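Local coordinates for N-acetyl-beta-D glucosaminidase (Rhizomucor miehei CAU432, PDB 4ZM6), which probably releases N-acetylglucosamine from beta-linked substrates with a family 3 glycoside hydrolase region and acetylates glucosamine from acetyl-CoA with a GCN5-related acetyltransferase region, at residues Q63-R67 / W343-L347; S150-D154 / L523-I527; L693-V698 / A817-L823; E723-Q728 / V763-L767; F727-F732 / G801-E805. The contacts are given in a common frame with arbitrary orientation. Numbering follows the deposited sequence.

Contact 1. Residues Q63-R67 / W343-L347; sequences QQIAR and WDDVL
In the family 3 hydrolase region, whose fold is of the TIM-barrel type, helix 52-68 joins strands 41-44 and 76-79, and the short helix 343-348 packs against the end of it. Both segments are helical throughout. Their axes approach to 11.1 Å and run roughly antiparallel at 145°, with Gln63 level with Leu347 (CA to CA 6.8 Å) and Arg67 with Trp343 (8.4 Å). The wide spacing is filled by long side chains. Trp343 (chi1 m, chi2 114°) reaches between the helices, its CH2 4.2 Å from Ala66 CB and its CZ3, on the ring edge, 3.9 Å from Gln63 O. Arg67, extended from a t chi1, lies over one face of the indole: CZ stands 3.9 Å from the centroid of the five-membered ring, a cation-pi contact, and CD makes a CH-pi contact 4.1 Å from that of the six-membered ring. Leu347 (m, t) brings CD1 to 3.3 Å from Arg67 CD and CD2 to 4.1 Å from Gln63 CB. Pro74 lines the same cleft. Trp343 NE1 is hydrogen-bonded to Lys72 O, so its 3.2 Å approach to Arg67 NH1 is merely two donors passing each other where the guanidinium lies over the ring.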
# COMPACT_ATOMS: atom_id res chain seq x y z
N GLN A 63 -36.19 13.17 24.59
CA GLN A 63 -36.57 13.61 23.26
C GLN A 63 -37.80 14.52 23.32
O GLN A 63 -37.87 15.53 22.61
CB GLN A 63 -36.84 12.39 22.37
CG GLN A 63 -36.20 12.46 21.00
CD GLN A 63 -34.68 12.46 21.04
OE1 GLN A 63 -34.07 11.76 21.84
NE2 GLN A 63 -34.07 13.25 20.16
N GLN A 64 -38.77 14.14 24.15
CA GLN A 64 -40.00 14.92 24.34
C GLN A 64 -39.70 16.32 24.85
O GLN A 64 -40.16 17.31 24.29
CB GLN A 64 -40.95 14.21 25.32
CG GLN A 64 -41.94 13.26 24.66
CD GLN A 64 -42.98 13.94 23.78
OE1 GLN A 64 -43.75 13.27 23.10
NE2 GLN A 64 -42.99 15.27 23.78
N ILE A 65 -38.91 16.39 25.92
CA ILE A 65 -38.51 17.65 26.54
C ILE A 65 -37.77 18.55 25.55
O ILE A 65 -37.93 19.77 25.57
CB ILE A 65 -37.65 17.40 27.80
CG1 ILE A 65 -38.51 16.79 28.91
CG2 ILE A 65 -36.99 18.68 28.29
CD1 ILE A 65 -37.72 15.98 29.92
N ALA A 66 -36.95 17.93 24.70
CA ALA A 66 -36.20 18.66 23.68
C ALA A 66 -37.11 19.31 22.64
O ALA A 66 -36.85 20.44 22.21
CB ALA A 66 -35.21 17.74 23.00
N ARG A 67 -38.17 18.61 22.25
CA ARG A 67 -39.10 19.12 21.24
C ARG A 67 -39.99 20.23 21.81
O ARG A 67 -40.19 21.26 21.15
CB ARG A 67 -39.98 18.00 20.68
CG ARG A 67 -40.92 18.47 19.57
CD ARG A 67 -41.11 17.39 18.52
NE ARG A 67 -41.71 17.87 17.27
CZ ARG A 67 -41.12 18.66 16.38
NH1 ARG A 67 -39.89 19.12 16.58
NH2 ARG A 67 -41.77 19.01 15.28
N TRP A 343 -37.34 14.24 13.35
CA TRP A 343 -38.26 14.25 14.49
C TRP A 343 -39.29 13.11 14.51
O TRP A 343 -39.61 12.60 15.58
CB TRP A 343 -38.98 15.60 14.58
CG TRP A 343 -38.14 16.67 15.20
CD1 TRP A 343 -37.65 17.79 14.60
CD2 TRP A 343 -37.67 16.71 16.56
NE1 TRP A 343 -36.91 18.53 15.50
CE2 TRP A 343 -36.91 17.89 16.71
CE3 TRP A 343 -37.83 15.86 17.66
CZ2 TRP A 343 -36.31 18.24 17.92
CZ3 TRP A 343 -37.24 16.21 18.86
CH2 TRP A 343 -36.49 17.39 18.98
N ASP A 344 -39.78 12.71 13.34
CA ASP A 344 -40.85 11.72 13.25
C ASP A 344 -40.47 10.40 13.92
O ASP A 344 -41.03 10.06 14.97
CB ASP A 344 -41.26 11.47 11.79
CG ASP A 344 -41.91 12.69 11.15
OD1 ASP A 344 -41.30 13.78 11.16
OD2 ASP A 344 -43.04 12.55 10.62
N ASP A 345 -39.52 9.67 13.34
CA ASP A 345 -39.14 8.35 13.85
C ASP A 345 -38.29 8.40 15.14
O ASP A 345 -38.13 7.39 15.82
CB ASP A 345 -38.44 7.50 12.77
CG ASP A 345 -37.25 8.20 12.14
OD1 ASP A 345 -36.82 9.26 12.65
OD2 ASP A 345 -36.74 7.67 11.13
N VAL A 346 -37.76 9.58 15.45
CA VAL A 346 -37.06 9.81 16.71
C VAL A 346 -38.05 9.83 17.89
O VAL A 346 -37.71 9.41 19.00
CB VAL A 346 -36.22 11.12 16.63
CG1 VAL A 346 -35.78 11.60 17.99
CG2 VAL A 346 -35.00 10.91 15.73
N LEU A 347 -39.27 10.31 17.64
CA LEU A 347 -40.34 10.33 18.65
C LEU A 347 -41.26 9.12 18.58
O LEU A 347 -41.75 8.65 19.61
CB LEU A 347 -41.19 11.60 18.49
CG LEU A 347 -40.49 12.93 18.74
CD1 LEU A 347 -41.28 14.07 18.12
CD2 LEU A 347 -40.29 13.16 20.23

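Contact 2. Residues S150-D154 / L523-I527; sequences SYGQD and LPISI
Both segments are irregular loops, running in similar directions (29° apart where they touch), with Gly152 beside Pro524 (CA to CA 5.0 Å) and Gln153 beside Ile525 (5.3 Å). Leu523 turns its side chain onto Val375 and Tyr499. Pro524 (phi -88°, psi 26°) places CB 3.5 Å from Tyr151 O, and its carbonyl O receives the hydrogen bond from Gln153 N at 3.0 Å, N-H...O 156°. That O lies 3.4 Å from Gly152 CA; a CB on Gly152, at phi 159° and psi -161°, would collide with it. An ST turn, Gly152 N to Ser150 OG at 3.3 Å, shapes this loop of the TIM-barrel-type hydrolase domain, which meets the chain passing alongside strand 373-377 of the following six-stranded sheet. Ile525, extended at -156°/156° with chi1 near -120°, sets CD1 3.7 Å from Gly152 CA and 3.6 Å from Gln153 N. Ser526 has its N 3.3 Å from OE1 of Gln153, whose side chain is extended (t, t). Ile527 packs on Val375.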
# COMPACT_ATOMS: atom_id res chain seq x y z
N SER A 150 -8.57 -2.99 21.85
CA SER A 150 -7.95 -2.88 20.53
C SER A 150 -8.05 -4.21 19.79
O SER A 150 -7.99 -5.27 20.41
CB SER A 150 -6.48 -2.46 20.65
OG SER A 150 -5.80 -2.61 19.41
N TYR A 151 -8.19 -4.15 18.47
CA TYR A 151 -8.32 -5.37 17.66
C TYR A 151 -7.03 -6.19 17.68
O TYR A 151 -7.07 -7.41 17.48
CB TYR A 151 -8.68 -5.03 16.21
CG TYR A 151 -10.00 -4.31 16.02
CD1 TYR A 151 -11.22 -5.00 16.13
CD2 TYR A 151 -10.04 -2.95 15.72
CE1 TYR A 151 -12.43 -4.34 15.95
CE2 TYR A 151 -11.24 -2.29 15.53
CZ TYR A 151 -12.43 -2.98 15.65
OH TYR A 151 -13.63 -2.32 15.46
N GLY A 152 -5.89 -5.53 17.90
CA GLY A 152 -4.62 -6.23 18.00
C GLY A 152 -3.39 -5.37 17.76
O GLY A 152 -3.44 -4.14 17.80
N GLN A 153 -2.29 -6.05 17.46
CA GLN A 153 -0.95 -5.48 17.39
C GLN A 153 -0.62 -4.86 16.04
O GLN A 153 0.16 -3.91 15.96
CB GLN A 153 0.05 -6.60 17.66
CG GLN A 153 1.46 -6.17 17.97
CD GLN A 153 2.27 -7.35 18.46
OE1 GLN A 153 2.45 -8.34 17.74
NE2 GLN A 153 2.74 -7.27 19.70
N ASP A 154 -1.19 -5.44 14.99
CA ASP A 154 -0.93 -5.03 13.61
C ASP A 154 -1.87 -3.89 13.20
O ASP A 154 -3.09 -4.08 13.16
CB ASP A 154 -1.13 -6.24 12.69
CG ASP A 154 -0.83 -5.94 11.24
OD1 ASP A 154 -0.35 -4.83 10.92
OD2 ASP A 154 -1.08 -6.82 10.40
N LEU A 523 -3.85 -15.80 17.47
CA LEU A 523 -3.43 -14.69 18.33
C LEU A 523 -3.26 -13.43 17.49
O LEU A 523 -2.50 -13.44 16.53
CB LEU A 523 -2.09 -15.00 19.01
CG LEU A 523 -2.08 -15.69 20.37
CD1 LEU A 523 -0.65 -16.02 20.78
CD2 LEU A 523 -2.73 -14.80 21.42
N PRO A 524 -3.97 -12.34 17.85
CA PRO A 524 -3.76 -11.05 17.20
C PRO A 524 -2.66 -10.23 17.88
O PRO A 524 -2.63 -9.01 17.76
CB PRO A 524 -5.13 -10.37 17.33
CG PRO A 524 -5.69 -10.93 18.59
CD PRO A 524 -5.08 -12.28 18.82
N ILE A 525 -1.74 -10.92 18.54
CA ILE A 525 -0.84 -10.33 19.51
C ILE A 525 0.42 -11.19 19.61
O ILE A 525 0.39 -12.38 19.29
CB ILE A 525 -1.56 -10.27 20.89
CG1 ILE A 525 -1.66 -8.84 21.38
CG2 ILE A 525 -0.89 -11.14 21.96
CD1 ILE A 525 -2.56 -7.96 20.55
N SER A 526 1.53 -10.59 20.04
CA SER A 526 2.72 -11.35 20.42
C SER A 526 2.75 -11.46 21.93
O SER A 526 2.53 -10.46 22.62
CB SER A 526 4.00 -10.68 19.93
OG SER A 526 4.50 -11.31 18.76
N ILE A 527 3.02 -12.65 22.44
CA ILE A 527 3.23 -12.83 23.87
C ILE A 527 4.73 -12.91 24.08
O ILE A 527 5.37 -13.82 23.56
CB ILE A 527 2.52 -14.08 24.41
CG1 ILE A 527 1.01 -13.96 24.15
CG2 ILE A 527 2.79 -14.23 25.90
CD1 ILE A 527 0.23 -15.20 24.51

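Contact 3. Residues L693-V698 / A817-L823; sequences LQDYKV and AHANWLL
This is a loop-on-helix packing contact in the C-terminal acetyltransferase-like domain: segment 693-698, leaving strand 686-692, lies along helix 811-825. That helix forms the beta-alpha-beta crossover between the parallel strands 794-802 and 830-836, and an Arg-x-x-Gly-x-Gly sequence just before and at its start is consistent with the GNAT fold. Segment 817-823 is regular helix. The loop runs along it in roughly the opposite direction, Leu693 lying nearest Asn820 (CA to CA 7.3 Å) and Val698 nearest Ala817 (6.0 Å), after a bend at 693-696 held by a weak Tyr696 N to Leu693 O bond of 3.2 Å. Leu693 (m, t) points toward the helix, with CD1 3.7 Å from Leu823 CB and CD2 3.6 Å from Asn820 ND2; Val828 and Ser831 line the same pocket. Tyr696, chi1 t and chi2 83°, lays one ring face over Asn820 CB, a CH-pi contact 3.8 Å from the centroid. The amide of Asn820 (chi1 m) is engaged with Tyr847 OH through OD1. Val698 (chi1 t) closes the far end, CG1 4.2 Å from Ala817 CB and CG2 4.0 Å from Trp821 CB, while the Trp821 indole turns an edge to the Tyr696 carbonyl. Ala817 O, already the acceptor for Trp821 N at 3.1 Å in the helix, also takes a hydrogen bond from Tyr696 OH at 3.3 Å.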
# COMPACT_ATOMS: atom_id res chain seq x y z
N LEU A 693 -33.65 -24.65 -32.18
CA LEU A 693 -34.01 -23.96 -33.42
C LEU A 693 -33.84 -24.85 -34.65
O LEU A 693 -34.01 -24.38 -35.77
CB LEU A 693 -33.16 -22.69 -33.58
CG LEU A 693 -33.27 -21.62 -32.50
CD1 LEU A 693 -32.44 -20.41 -32.88
CD2 LEU A 693 -34.71 -21.22 -32.26
N GLN A 694 -33.52 -26.13 -34.43
CA GLN A 694 -33.24 -27.09 -35.51
C GLN A 694 -34.11 -26.82 -36.74
O GLN A 694 -33.60 -26.57 -37.83
CB GLN A 694 -33.45 -28.53 -35.03
CG GLN A 694 -32.22 -29.42 -35.14
CD GLN A 694 -31.96 -30.21 -33.87
OE1 GLN A 694 -32.81 -30.99 -33.43
NE2 GLN A 694 -30.81 -29.99 -33.24
N ASP A 695 -35.42 -26.88 -36.54
CA ASP A 695 -36.39 -26.52 -37.58
C ASP A 695 -37.40 -25.54 -36.99
O ASP A 695 -38.53 -25.92 -36.66
CB ASP A 695 -37.08 -27.77 -38.15
CG ASP A 695 -36.48 -28.21 -39.49
OD1 ASP A 695 -35.31 -27.91 -39.79
OD2 ASP A 695 -37.21 -28.88 -40.26
N TYR A 696 -36.98 -24.29 -36.86
CA TYR A 696 -37.83 -23.23 -36.30
C TYR A 696 -38.44 -22.40 -37.42
O TYR A 696 -37.74 -21.91 -38.31
CB TYR A 696 -37.04 -22.32 -35.35
CG TYR A 696 -37.80 -21.07 -34.96
CD1 TYR A 696 -38.74 -21.09 -33.92
CD2 TYR A 696 -37.60 -19.86 -35.64
CE1 TYR A 696 -39.44 -19.95 -33.57
CE2 TYR A 696 -38.31 -18.72 -35.30
CZ TYR A 696 -39.22 -18.76 -34.26
OH TYR A 696 -39.92 -17.63 -33.92
N LYS A 697 -39.76 -22.23 -37.34
CA LYS A 697 -40.50 -21.35 -38.24
C LYS A 697 -41.22 -20.30 -37.41
O LYS A 697 -41.78 -20.61 -36.35
CB LYS A 697 -41.50 -22.16 -39.06
CG LYS A 697 -41.77 -21.61 -40.45
CD LYS A 697 -40.66 -21.97 -41.44
CE LYS A 697 -40.74 -23.42 -41.90
NZ LYS A 697 -42.02 -23.75 -42.57
N VAL A 698 -41.22 -19.05 -37.88
CA VAL A 698 -41.96 -17.98 -37.22
C VAL A 698 -43.45 -18.27 -37.34
O VAL A 698 -43.97 -18.35 -38.45
CB VAL A 698 -41.65 -16.60 -37.85
CG1 VAL A 698 -42.51 -15.51 -37.22
CG2 VAL A 698 -40.18 -16.25 -37.69
N ALA A 817 -39.22 -13.36 -32.04
CA ALA A 817 -39.45 -14.41 -33.04
C ALA A 817 -38.55 -14.18 -34.25
O ALA A 817 -38.01 -15.13 -34.83
CB ALA A 817 -40.91 -14.45 -33.45
N HIS A 818 -38.38 -12.91 -34.61
CA HIS A 818 -37.47 -12.54 -35.67
C HIS A 818 -36.03 -12.89 -35.30
O HIS A 818 -35.29 -13.44 -36.11
CB HIS A 818 -37.58 -11.05 -35.97
CG HIS A 818 -36.91 -10.65 -37.25
ND1 HIS A 818 -35.70 -10.00 -37.28
CD2 HIS A 818 -37.29 -10.83 -38.53
CE1 HIS A 818 -35.36 -9.78 -38.54
NE2 HIS A 818 -36.31 -10.27 -39.32
N ALA A 819 -35.65 -12.58 -34.06
CA ALA A 819 -34.32 -12.94 -33.55
C ALA A 819 -34.05 -14.44 -33.66
O ALA A 819 -32.94 -14.85 -33.98
CB ALA A 819 -34.17 -12.48 -32.11
N ASN A 820 -35.07 -15.25 -33.39
CA ASN A 820 -34.95 -16.70 -33.58
C ASN A 820 -34.72 -17.07 -35.05
O ASN A 820 -33.92 -17.97 -35.34
CB ASN A 820 -36.19 -17.43 -33.04
CG ASN A 820 -36.10 -17.71 -31.56
OD1 ASN A 820 -35.30 -17.10 -30.84
ND2 ASN A 820 -36.91 -18.65 -31.08
N TRP A 821 -35.42 -16.39 -35.96
CA TRP A 821 -35.27 -16.63 -37.39
C TRP A 821 -33.84 -16.33 -37.82
O TRP A 821 -33.17 -17.17 -38.42
CB TRP A 821 -36.25 -15.76 -38.19
CG TRP A 821 -36.12 -15.87 -39.70
CD1 TRP A 821 -35.81 -14.87 -40.57
CD2 TRP A 821 -36.29 -17.05 -40.49
NE1 TRP A 821 -35.78 -15.34 -41.86
CE2 TRP A 821 -36.07 -16.68 -41.84
CE3 TRP A 821 -36.61 -18.39 -40.20
CZ2 TRP A 821 -36.16 -17.60 -42.90
CZ3 TRP A 821 -36.71 -19.31 -41.26
CH2 TRP A 821 -36.48 -18.91 -42.59
N LEU A 822 -33.38 -15.13 -37.47
CA LEU A 822 -32.00 -14.69 -37.74
C LEU A 822 -30.95 -15.66 -37.20
O LEU A 822 -29.95 -15.91 -37.85
CB LEU A 822 -31.75 -13.31 -37.13
CG LEU A 822 -32.44 -12.13 -37.79
CD1 LEU A 822 -32.08 -10.85 -37.04
CD2 LEU A 822 -32.04 -12.02 -39.25
N LEU A 823 -31.18 -16.18 -36.00
CA LEU A 823 -30.27 -17.16 -35.43
C LEU A 823 -30.31 -18.45 -36.25
O LEU A 823 -29.26 -19.01 -36.56
CB LEU A 823 -30.59 -17.44 -33.96
CG LEU A 823 -30.29 -16.28 -33.00
CD1 LEU A 823 -31.07 -16.43 -31.70
CD2 LEU A 823 -28.80 -16.15 -32.74

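Contact 4. Residues E723-Q728 / V763-L767; sequences ELYAFQ and VIASL
Helix segment 723-728 crosses strand segment 763-767 at -77°, their axes 8.9 Å apart and Glu723 closest to Val763 (CA to CA 6.8 Å). This is the helix-on-sheet packing of a GNAT-like domain: helix 721-731 lies on one face of the sheet, whereas Ile764 and Leu767 point away, toward helix 811-825. A classic beta bulge places Ile764 and Ala765 both opposite Ala754 of the neighbouring strand; Ile764 takes phi -119°, psi -9°. Phe727 (chi1 t, chi2 82°) is the main inward side chain, its CD1 4.0 Å from Val763 CG1, CE1 3.6 Å from Ile764 C and CZ 3.6 Å from Ala765 CA. Leu724 (t, p) sets CD1 3.7 Å from Ser766 CB. Glu723 CB lies 4.0 Å from Val763 CG2, while its carboxylate salt-bridges Arg755. Ser766 OG is hydrogen-bonded to Tyr739 OH. Gln728 (m, m) reaches the strand through a water that accepts from NE2 at 3.0 Å and donates weakly to Ser766 O at 3.5 Å.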
# COMPACT_ATOMS: atom_id res chain seq x y z
N GLU A 723 -29.84 6.78 -32.68
CA GLU A 723 -31.25 6.43 -32.57
C GLU A 723 -31.46 5.27 -31.61
O GLU A 723 -32.47 5.21 -30.92
CB GLU A 723 -31.82 6.05 -33.94
CG GLU A 723 -31.68 7.14 -35.00
CD GLU A 723 -32.34 6.75 -36.30
OE1 GLU A 723 -33.56 6.53 -36.28
OE2 GLU A 723 -31.63 6.64 -37.32
N LEU A 724 -30.51 4.34 -31.59
CA LEU A 724 -30.55 3.20 -30.66
C LEU A 724 -30.22 3.66 -29.24
O LEU A 724 -30.85 3.22 -28.29
CB LEU A 724 -29.57 2.12 -31.11
CG LEU A 724 -29.50 0.83 -30.29
CD1 LEU A 724 -30.88 0.26 -30.01
CD2 LEU A 724 -28.63 -0.20 -31.00
N TYR A 725 -29.23 4.55 -29.11
CA TYR A 725 -28.89 5.11 -27.80
C TYR A 725 -30.04 5.97 -27.26
O TYR A 725 -30.42 5.85 -26.10
CB TYR A 725 -27.59 5.92 -27.86
CG TYR A 725 -26.32 5.12 -28.15
CD1 TYR A 725 -26.32 3.73 -28.21
CD2 TYR A 725 -25.10 5.78 -28.33
CE1 TYR A 725 -25.15 3.02 -28.45
CE2 TYR A 725 -23.93 5.08 -28.58
CZ TYR A 725 -23.96 3.70 -28.64
OH TYR A 725 -22.80 3.00 -28.90
N ALA A 726 -30.61 6.83 -28.11
CA ALA A 726 -31.78 7.63 -27.73
C ALA A 726 -32.91 6.75 -27.20
O ALA A 726 -33.56 7.08 -26.21
CB ALA A 726 -32.27 8.44 -28.91
N PHE A 727 -33.13 5.62 -27.88
CA PHE A 727 -34.14 4.65 -27.47
C PHE A 727 -33.84 4.11 -26.08
O PHE A 727 -34.67 4.21 -25.18
CB PHE A 727 -34.19 3.51 -28.47
CG PHE A 727 -35.15 2.42 -28.10
CD1 PHE A 727 -36.50 2.55 -28.37
CD2 PHE A 727 -34.69 1.25 -27.51
CE1 PHE A 727 -37.38 1.54 -28.04
CE2 PHE A 727 -35.57 0.23 -27.18
CZ PHE A 727 -36.91 0.38 -27.45
N GLN A 728 -32.64 3.57 -25.90
CA GLN A 728 -32.22 3.01 -24.61
C GLN A 728 -32.27 4.05 -23.48
O GLN A 728 -32.70 3.74 -22.37
CB GLN A 728 -30.81 2.41 -24.71
CG GLN A 728 -30.71 1.18 -25.60
CD GLN A 728 -31.46 -0.00 -25.05
OE1 GLN A 728 -31.24 -0.41 -23.92
NE2 GLN A 728 -32.36 -0.56 -25.85
N VAL A 763 -37.23 4.22 -34.23
CA VAL A 763 -36.99 2.97 -33.52
C VAL A 763 -38.04 2.79 -32.42
O VAL A 763 -38.25 3.69 -31.60
CB VAL A 763 -35.58 2.94 -32.89
CG1 VAL A 763 -35.38 1.67 -32.06
CG2 VAL A 763 -34.51 3.05 -33.97
N ILE A 764 -38.70 1.64 -32.43
CA ILE A 764 -39.78 1.36 -31.47
C ILE A 764 -39.50 0.14 -30.58
O ILE A 764 -40.24 -0.11 -29.63
CB ILE A 764 -41.14 1.17 -32.18
CG1 ILE A 764 -41.11 -0.02 -33.15
CG2 ILE A 764 -41.54 2.45 -32.90
CD1 ILE A 764 -42.33 -0.12 -34.04
N ALA A 765 -38.44 -0.59 -30.88
CA ALA A 765 -38.04 -1.74 -30.08
C ALA A 765 -36.61 -2.08 -30.44
O ALA A 765 -36.07 -1.56 -31.42
CB ALA A 765 -38.96 -2.92 -30.33
N SER A 766 -35.98 -2.95 -29.65
CA SER A 766 -34.62 -3.39 -29.94
C SER A 766 -34.25 -4.62 -29.15
O SER A 766 -34.87 -4.91 -28.13
CB SER A 766 -33.62 -2.27 -29.64
OG SER A 766 -33.12 -2.37 -28.32
N LEU A 767 -33.22 -5.33 -29.61
CA LEU A 767 -32.59 -6.40 -28.83
C LEU A 767 -31.18 -6.67 -29.31
O LEU A 767 -30.78 -6.19 -30.37
CB LEU A 767 -33.42 -7.68 -28.85
CG LEU A 767 -33.58 -8.42 -30.18
CD1 LEU A 767 -32.32 -9.17 -30.58
CD2 LEU A 767 -34.76 -9.38 -30.10
O HOH W 1 -34.21 -2.90 -25.36

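Contact 5. Residues F727-F732 / G801-E805; sequences FQQRNF and GVAQE
Gln804, Asn731 and Gly801 lose the most surface where, in this GNAT-like domain, the C-terminal end of helix 721-731 meets the point at which strand 794-802 ends and runs into a loop. Asn731 stands over Ala803 (CA to CA 6.1 Å). With chi1 m it directs OD1 to Gln804 N, a weak hydrogen bond of 3.4 Å, and ND2 back to Phe727 O at 3.2 Å. Gln804 folds its side chain over the helix end, chi1 near 19° and chi2 near -104°, leaving OE1 2.9 Å from Asn731 OD1, two acceptors and no bond. At Gly801, extended at -166°/139°, Phe732 (chi1 m) comes in with CZ 3.5 Å from Gly801 CA and 3.3 Å from Val802 O, which lies at its ring edge; a CB on Gly801 would collide with Phe732 CE2. Phe727 adds CE1 3.9 Å from Ala803 CB. Across the contact the one hydrogen bond is weak, so the helix end rests largely on van der Waals packing, with the two Phe rings against the strand end and the Asn731 and Gln804 side chains beside them.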
# COMPACT_ATOMS: atom_id res chain seq x y z
N PHE A 727 -33.13 5.62 -27.88
CA PHE A 727 -34.14 4.65 -27.47
C PHE A 727 -33.84 4.11 -26.08
O PHE A 727 -34.67 4.21 -25.18
CB PHE A 727 -34.19 3.51 -28.47
CG PHE A 727 -35.15 2.42 -28.10
CD1 PHE A 727 -36.50 2.55 -28.37
CD2 PHE A 727 -34.69 1.25 -27.51
CE1 PHE A 727 -37.38 1.54 -28.04
CE2 PHE A 727 -35.57 0.23 -27.18
CZ PHE A 727 -36.91 0.38 -27.45
N GLN A 728 -32.64 3.57 -25.90
CA GLN A 728 -32.22 3.01 -24.61
C GLN A 728 -32.27 4.05 -23.48
O GLN A 728 -32.70 3.74 -22.37
CB GLN A 728 -30.81 2.41 -24.71
CG GLN A 728 -30.71 1.18 -25.60
CD GLN A 728 -31.46 -0.00 -25.05
OE1 GLN A 728 -31.24 -0.41 -23.92
NE2 GLN A 728 -32.36 -0.56 -25.85
N GLN A 729 -31.86 5.28 -23.77
CA GLN A 729 -31.89 6.34 -22.77
C GLN A 729 -33.30 6.63 -22.28
O GLN A 729 -33.51 6.83 -21.09
CB GLN A 729 -31.26 7.62 -23.32
CG GLN A 729 -31.39 8.82 -22.40
CD GLN A 729 -30.81 10.08 -23.03
OE1 GLN A 729 -31.33 10.57 -24.04
NE2 GLN A 729 -29.75 10.60 -22.45
N ARG A 730 -34.27 6.67 -23.19
CA ARG A 730 -35.65 6.93 -22.79
C ARG A 730 -36.29 5.72 -22.10
O ARG A 730 -36.99 5.88 -21.10
CB ARG A 730 -36.52 7.38 -23.98
CG ARG A 730 -37.99 7.57 -23.62
CD ARG A 730 -38.77 8.36 -24.67
NE ARG A 730 -40.13 8.65 -24.21
CZ ARG A 730 -40.47 9.60 -23.34
NH1 ARG A 730 -39.54 10.39 -22.80
NH2 ARG A 730 -41.74 9.77 -23.01
N ASN A 731 -36.04 4.52 -22.62
CA ASN A 731 -36.84 3.35 -22.24
C ASN A 731 -36.15 2.31 -21.36
O ASN A 731 -36.81 1.69 -20.52
CB ASN A 731 -37.38 2.68 -23.51
CG ASN A 731 -38.31 3.58 -24.30
OD1 ASN A 731 -39.44 3.85 -23.88
ND2 ASN A 731 -37.84 4.06 -25.45
N PHE A 732 -34.86 2.08 -21.56
CA PHE A 732 -34.13 1.07 -20.78
C PHE A 732 -32.72 1.53 -20.44
O PHE A 732 -31.74 0.86 -20.79
CB PHE A 732 -34.09 -0.25 -21.55
CG PHE A 732 -35.44 -0.76 -21.93
CD1 PHE A 732 -36.17 -1.57 -21.07
CD2 PHE A 732 -36.01 -0.41 -23.16
CE1 PHE A 732 -37.43 -2.04 -21.42
CE2 PHE A 732 -37.27 -0.87 -23.51
CZ PHE A 732 -37.98 -1.69 -22.64
N GLY A 801 -36.57 -5.22 -25.52
CA GLY A 801 -37.41 -4.15 -25.00
C GLY A 801 -38.19 -3.42 -26.08
O GLY A 801 -37.66 -3.14 -27.16
N VAL A 802 -39.44 -3.10 -25.77
CA VAL A 802 -40.30 -2.30 -26.63
C VAL A 802 -40.49 -0.95 -25.97
O VAL A 802 -40.41 -0.85 -24.75
CB VAL A 802 -41.66 -2.99 -26.80
CG1 VAL A 802 -42.51 -2.25 -27.83
CG2 VAL A 802 -41.46 -4.45 -27.18
N ALA A 803 -40.74 0.09 -26.76
CA ALA A 803 -41.01 1.42 -26.22
C ALA A 803 -42.31 1.40 -25.44
O ALA A 803 -43.19 0.59 -25.73
CB ALA A 803 -41.10 2.45 -27.34
N GLN A 804 -42.42 2.28 -24.44
CA GLN A 804 -43.66 2.38 -23.64
C GLN A 804 -44.88 2.67 -24.52
O GLN A 804 -45.88 1.95 -24.46
CB GLN A 804 -43.59 3.39 -22.48
CG GLN A 804 -42.51 4.48 -22.50
CD GLN A 804 -41.37 4.19 -21.53
OE1 GLN A 804 -40.86 3.07 -21.47
NE2 GLN A 804 -40.98 5.20 -20.76
N GLU A 805 -44.77 3.71 -25.33
CA GLU A 805 -45.81 4.11 -26.28
C GLU A 805 -46.37 2.94 -27.11
O GLU A 805 -47.58 2.87 -27.37
CB GLU A 805 -45.24 5.16 -27.23
CG GLU A 805 -46.25 5.81 -28.17
CD GLU A 805 -47.11 6.86 -27.48
OE1 GLU A 805 -46.88 7.16 -26.29
OE2 GLU A 805 -48.02 7.39 -28.16

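Contacts 4 and 5 form one continuous interface, their centres 6 Å apart: both use Phe727 and Gln728, and their strands are sheet neighbours, with Ile764 O 2.9 Å from Ala803 N. Contact 3, centred 22 Å from contact 4, meets it through the helix on the other side of the sheet, where Ala819 CB lies 3.7 Å from Leu767 CD2. Contact 1 lies in the hydrolase region; contact 2, centred 42 Å from it and 57 to 65 Å from the centres of contacts 3 to 5, joins that region to the chain beside the six-stranded sheet. Contact 2 lies near the acetyl-CoA pocket: acetyl-CoA-binding Arg520 precedes Pro524 by four residues, their side chains about 12 Å apart.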